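PDB 3BHQ: transcriptional regulator from Mesorhizobium loti, which probably binds DNA as a dimeric helix-turn-helix regulator of the TetR family and controls transcription of its target genes. Local coordinates for residues Thr156-Leu170 and His194-Tyr206. Residues are numbered along the deposited sequence; the frame is centred on the assembly and turned at random.
Sequences TGDPYLAASHLFGML and HADASVEAFLAVY
Y206 and H165 join the two last helices of the all-helical C-terminal domain of this TetR-family protein; segments 159-170 and 194-206 run antiparallel, their axes 9.1 Å apart at closest approach and at 146° to each other. The pair illustrates how a largely apolar helix interface can carry a polar contact near each end. At the Y206 end, Y206 CG lies anti to its carbonyl carbon (chi1 -60°), which lays the phenol alongside helix 159-181. There A162 CB sits over one ring face in a CH-pi contact, 3.9 Å from the centroid, while V205 CG1 backs the opposite face. The methyl CG2 of T156 packs against the same ring, while T156 OG1 is hydrogen-bonded to T149 OG1 on helix 123-150. The F202 ring turns an edge to A162 O, with L166 CB 3.7 Å from F202 CD1, and it also meets the ring of F145. Farther along, the selenomethionine M169 bends at chi3 (-85°); its SE rests 3.7 Å from A201 CB and its CE reaches the F202 backbone. L170 CD1 then lies 3.7 Å from A195 CA, while S198 OG turns back and hydrogen-bonds to H194 O. Away from this interface, F167 packs on T141 of helix 123-150 and on W172 of the second subunit. At the L170 end H194 NE2 donates to L170 O (2.7 Å), from above the carbonyl plane; at the Y206 end H165 ND1 and Y206 OH share a bent hydrogen bond of 2.7 Å in which either could be the donor, ND1 lying in the phenol plane.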
loop_
_atom_site.group_PDB
_atom_site.type_symbol
_atom_site.label_atom_id
_atom_site.label_comp_id
_atom_site.label_asym_id
_atom_site.label_seq_id
_atom_site.Cartn_x
_atom_site.Cartn_y
_atom_site.Cartn_z
ATOM N N THR A 156 8.063 -9.143 22.247
ATOM C CA THR A 156 8.291 -9.145 20.812
ATOM C C THR A 156 9.674 -9.727 20.539
ATOM O O THR A 156 10.694 -9.029 20.673
ATOM C CB THR A 156 8.148 -7.730 20.195
ATOM O OG1 THR A 156 9.123 -6.848 20.764
ATOM C CG2 THR A 156 6.743 -7.180 20.414
ATOM N N GLY A 157 9.693 -11.018 20.184
ATOM C CA GLY A 157 10.923 -11.738 19.836
ATOM C C GLY A 157 11.633 -11.189 18.610
ATOM O O GLY A 157 12.865 -11.114 18.602
ATOM N N ASP A 158 10.854 -10.834 17.579
ATOM C CA ASP A 158 11.322 -10.218 16.337
ATOM C C ASP A 158 10.607 -8.852 16.378
ATOM O O ASP A 158 9.476 -8.745 15.896
ATOM C CB ASP A 158 10.905 -11.071 15.130
ATOM C CG ASP A 158 11.449 -10.566 13.799
ATOM O OD1 ASP A 158 11.852 -9.381 13.648
ATOM O OD2 ASP A 158 11.399 -11.379 12.842
ATOM N N PRO A 159 11.227 -7.855 17.036
ATOM C CA PRO A 159 10.596 -6.534 17.134
ATOM C C PRO A 159 10.290 -5.825 15.814
ATOM O O PRO A 159 9.287 -5.097 15.773
ATOM C CB PRO A 159 11.560 -5.741 18.033
ATOM C CG PRO A 159 12.794 -6.500 18.079
ATOM C CD PRO A 159 12.480 -7.908 17.818
ATOM N N TYR A 160 11.107 -6.010 14.763
ATOM C CA TYR A 160 10.839 -5.410 13.432
ATOM C C TYR A 160 9.573 -6.069 12.831
ATOM O O TYR A 160 8.708 -5.370 12.275
ATOM C CB TYR A 160 12.034 -5.544 12.452
ATOM C CG TYR A 160 11.932 -4.743 11.153
ATOM C CD1 TYR A 160 11.419 -5.299 9.959
ATOM C CD2 TYR A 160 12.385 -3.419 11.095
ATOM C CE1 TYR A 160 11.349 -4.526 8.754
ATOM C CE2 TYR A 160 12.320 -2.670 9.926
ATOM C CZ TYR A 160 11.816 -3.219 8.757
ATOM O OH TYR A 160 11.759 -2.425 7.635
ATOM N N LEU A 161 9.475 -7.397 12.942
ATOM C CA LEU A 161 8.276 -8.111 12.440
ATOM C C LEU A 161 7.034 -7.645 13.193
ATOM O O LEU A 161 6.015 -7.319 12.555
ATOM C CB LEU A 161 8.435 -9.623 12.562
ATOM C CG LEU A 161 7.272 -10.496 12.036
ATOM C CD1 LEU A 161 7.070 -10.303 10.578
ATOM C CD2 LEU A 161 7.530 -11.958 12.336
ATOM N N ALA A 162 7.163 -7.550 14.507
ATOM C CA ALA A 162 6.065 -7.093 15.407
ATOM C C ALA A 162 5.660 -5.673 15.033
ATOM O O ALA A 162 4.477 -5.372 14.958
ATOM C CB ALA A 162 6.473 -7.164 16.825
ATOM N N ALA A 163 6.635 -4.816 14.742
ATOM C CA ALA A 163 6.331 -3.461 14.284
ATOM C C ALA A 163 5.535 -3.501 12.987
ATOM O O ALA A 163 4.501 -2.821 12.885
ATOM C CB ALA A 163 7.637 -2.608 14.137
ATOM N N SER A 164 5.959 -4.323 12.008
ATOM C CA SER A 164 5.219 -4.404 10.736
ATOM C C SER A 164 3.792 -4.929 10.975
ATOM O O SER A 164 2.883 -4.512 10.280
ATOM C CB SER A 164 5.941 -5.273 9.689
ATOM O OG SER A 164 5.783 -6.652 9.948
ATOM N N HIS A 165 3.615 -5.816 11.961
ATOM C CA HIS A 165 2.266 -6.314 12.313
ATOM C C HIS A 165 1.360 -5.232 12.856
ATOM O O HIS A 165 0.194 -5.145 12.456
ATOM C CB HIS A 165 2.328 -7.513 13.246
ATOM C CG HIS A 165 2.873 -8.744 12.586
ATOM N ND1 HIS A 165 3.241 -9.857 13.301
ATOM C CD2 HIS A 165 3.157 -9.011 11.294
ATOM C CE1 HIS A 165 3.658 -10.792 12.467
ATOM N NE2 HIS A 165 3.618 -10.304 11.241
ATOM N N LEU A 166 1.885 -4.389 13.763
ATOM C CA LEU A 166 1.099 -3.253 14.285
ATOM C C LEU A 166 0.728 -2.318 13.111
ATOM O O LEU A 166 -0.432 -1.969 12.941
ATOM C CB LEU A 166 1.884 -2.474 15.367
ATOM C CG LEU A 166 1.125 -1.259 15.918
ATOM C CD1 LEU A 166 -0.255 -1.653 16.559
ATOM C CD2 LEU A 166 2.004 -0.427 16.893
ATOM N N PHE A 167 1.716 -1.895 12.329
ATOM C CA PHE A 167 1.473 -0.996 11.209
ATOM C C PHE A 167 0.519 -1.610 10.178
ATOM O O PHE A 167 -0.385 -0.918 9.690
ATOM C CB PHE A 167 2.784 -0.573 10.522
ATOM C CG PHE A 167 3.517 0.547 11.228
ATOM C CD1 PHE A 167 4.194 0.343 12.412
ATOM C CD2 PHE A 167 3.563 1.817 10.661
ATOM C CE1 PHE A 167 4.905 1.384 13.026
ATOM C CE2 PHE A 167 4.279 2.868 11.275
ATOM C CZ PHE A 167 4.951 2.644 12.465
ATOM N N GLY A 168 0.712 -2.888 9.895
ATOM C CA GLY A 168 -0.148 -3.584 8.939
ATOM C C GLY A 168 -1.597 -3.666 9.401
ATOM O O GLY A 168 -2.511 -3.364 8.634
HETATM N N MSE A 169 -1.822 -4.025 10.662
HETATM C CA MSE A 169 -3.206 -4.077 11.179
HETATM C C MSE A 169 -3.849 -2.709 11.193
HETATM O O MSE A 169 -5.029 -2.553 10.850
HETATM C CB MSE A 169 -3.254 -4.742 12.541
HETATM C CG MSE A 169 -2.985 -6.157 12.419
HETATM SE SE MSE A 169 -3.372 -7.118 14.007
HETATM C CE MSE A 169 -1.805 -6.767 14.693
ATOM N N LEU A 170 -3.070 -1.696 11.573
ATOM C CA LEU A 170 -3.556 -0.349 11.666
ATOM C C LEU A 170 -3.875 0.282 10.320
ATOM O O LEU A 170 -4.852 1.040 10.202
ATOM C CB LEU A 170 -2.482 0.514 12.359
ATOM C CG LEU A 170 -2.783 1.908 12.808
ATOM C CD1 LEU A 170 -3.827 1.836 13.923
ATOM C CD2 LEU A 170 -1.450 2.522 13.309
ATOM N N HIS A 194 -10.712 2.428 15.429
ATOM C CA HIS A 194 -9.832 1.663 14.548
ATOM C C HIS A 194 -8.466 1.379 15.186
ATOM O O HIS A 194 -8.013 0.250 15.205
ATOM C CB HIS A 194 -9.619 2.390 13.220
ATOM C CG HIS A 194 -8.867 1.572 12.225
ATOM N ND1 HIS A 194 -9.462 0.532 11.546
ATOM C CD2 HIS A 194 -7.572 1.592 11.829
ATOM C CE1 HIS A 194 -8.570 -0.038 10.755
ATOM N NE2 HIS A 194 -7.411 0.564 10.934
ATOM N N ALA A 195 -7.832 2.433 15.682
ATOM C CA ALA A 195 -6.551 2.297 16.356
ATOM C C ALA A 195 -6.672 1.326 17.551
ATOM O O ALA A 195 -5.859 0.418 17.703
ATOM C CB ALA A 195 -6.051 3.679 16.824
ATOM N N ASP A 196 -7.730 1.473 18.348
ATOM C CA ASP A 196 -7.909 0.643 19.542
ATOM C C ASP A 196 -8.142 -0.823 19.248
ATOM O O ASP A 196 -7.613 -1.688 19.943
ATOM C CB ASP A 196 -9.025 1.176 20.435
ATOM C CG ASP A 196 -8.753 2.567 20.958
ATOM O OD1 ASP A 196 -7.675 3.177 20.712
ATOM O OD2 ASP A 196 -9.686 3.080 21.597
ATOM N N ALA A 197 -8.940 -1.108 18.213
ATOM C CA ALA A 197 -9.155 -2.474 17.776
ATOM C C ALA A 197 -7.835 -3.123 17.276
ATOM O O ALA A 197 -7.569 -4.282 17.571
ATOM C CB ALA A 197 -10.232 -2.504 16.665
ATOM N N SER A 198 -7.003 -2.352 16.570
ATOM C CA SER A 198 -5.697 -2.830 16.084
ATOM C C SER A 198 -4.764 -3.163 17.277
ATOM O O SER A 198 -4.055 -4.160 17.286
ATOM C CB SER A 198 -5.012 -1.811 15.171
ATOM O OG SER A 198 -5.871 -1.391 14.116
ATOM N N VAL A 199 -4.751 -2.274 18.272
ATOM C CA VAL A 199 -3.957 -2.471 19.495
ATOM C C VAL A 199 -4.431 -3.675 20.301
ATOM O O VAL A 199 -3.615 -4.440 20.815
ATOM C CB VAL A 199 -3.928 -1.186 20.339
ATOM C CG1 VAL A 199 -3.350 -1.433 21.770
ATOM C CG2 VAL A 199 -3.166 -0.125 19.610
ATOM N N GLU A 200 -5.743 -3.875 20.413
ATOM C CA GLU A 200 -6.271 -5.063 21.091
ATOM C C GLU A 200 -5.775 -6.344 20.450
ATOM O O GLU A 200 -5.345 -7.261 21.137
ATOM C CB GLU A 200 -7.794 -5.047 21.119
ATOM C CG GLU A 200 -8.434 -6.204 21.865
ATOM C CD GLU A 200 -9.945 -6.072 21.903
ATOM O OE1 GLU A 200 -10.436 -5.200 22.649
ATOM O OE2 GLU A 200 -10.633 -6.845 21.194
ATOM N N ALA A 201 -5.823 -6.399 19.117
ATOM C CA ALA A 201 -5.337 -7.572 18.408
ATOM C C ALA A 201 -3.827 -7.744 18.592
ATOM O O ALA A 201 -3.315 -8.836 18.814
ATOM C CB ALA A 201 -5.692 -7.464 16.920
ATOM N N PHE A 202 -3.090 -6.639 18.478
ATOM C CA PHE A 202 -1.645 -6.635 18.696
ATOM C C PHE A 202 -1.264 -7.197 20.068
ATOM O O PHE A 202 -0.357 -8.030 20.152
ATOM C CB PHE A 202 -1.071 -5.224 18.528
ATOM C CG PHE A 202 0.417 -5.143 18.761
ATOM C CD1 PHE A 202 1.304 -5.332 17.715
ATOM C CD2 PHE A 202 0.922 -4.863 20.034
ATOM C CE1 PHE A 202 2.663 -5.228 17.943
ATOM C CE2 PHE A 202 2.290 -4.788 20.265
ATOM C CZ PHE A 202 3.148 -4.977 19.213
ATOM N N LEU A 203 -1.936 -6.748 21.132
ATOM C CA LEU A 203 -1.638 -7.247 22.481
ATOM C C LEU A 203 -2.045 -8.709 22.691
ATOM O O LEU A 203 -1.434 -9.392 23.526
ATOM C CB LEU A 203 -2.242 -6.338 23.570
ATOM C CG LEU A 203 -1.500 -5.004 23.702
ATOM C CD1 LEU A 203 -2.247 -4.045 24.615
ATOM C CD2 LEU A 203 -0.078 -5.179 24.175
ATOM N N ALA A 204 -3.036 -9.195 21.929
ATOM C CA ALA A 204 -3.422 -10.609 21.971
ATOM C C ALA A 204 -2.258 -11.499 21.562
ATOM O O ALA A 204 -2.107 -12.597 22.087
ATOM C CB ALA A 204 -4.652 -10.878 21.114
ATOM N N VAL A 205 -1.409 -11.015 20.657
ATOM C CA VAL A 205 -0.218 -11.728 20.226
ATOM C C VAL A 205 1.030 -11.397 21.041
ATOM O O VAL A 205 1.788 -12.288 21.446
ATOM C CB VAL A 205 0.188 -11.330 18.746
ATOM C CG1 VAL A 205 1.364 -12.200 18.259
ATOM C CG2 VAL A 205 -0.975 -11.370 17.786
ATOM N N TYR A 206 1.273 -10.100 21.255
ATOM C CA TYR A 206 2.542 -9.626 21.828
ATOM C C TYR A 206 2.521 -9.123 23.270
ATOM O O TYR A 206 3.560 -8.688 23.798
ATOM C CB TYR A 206 3.148 -8.562 20.914
ATOM C CG TYR A 206 3.434 -9.085 19.525
ATOM C CD1 TYR A 206 4.431 -10.054 19.318
ATOM C CD2 TYR A 206 2.730 -8.630 18.433
ATOM C CE1 TYR A 206 4.700 -10.544 18.056
ATOM C CE2 TYR A 206 2.997 -9.114 17.154
ATOM C CZ TYR A 206 3.985 -10.074 16.974
ATOM O OH TYR A 206 4.269 -10.554 15.722
#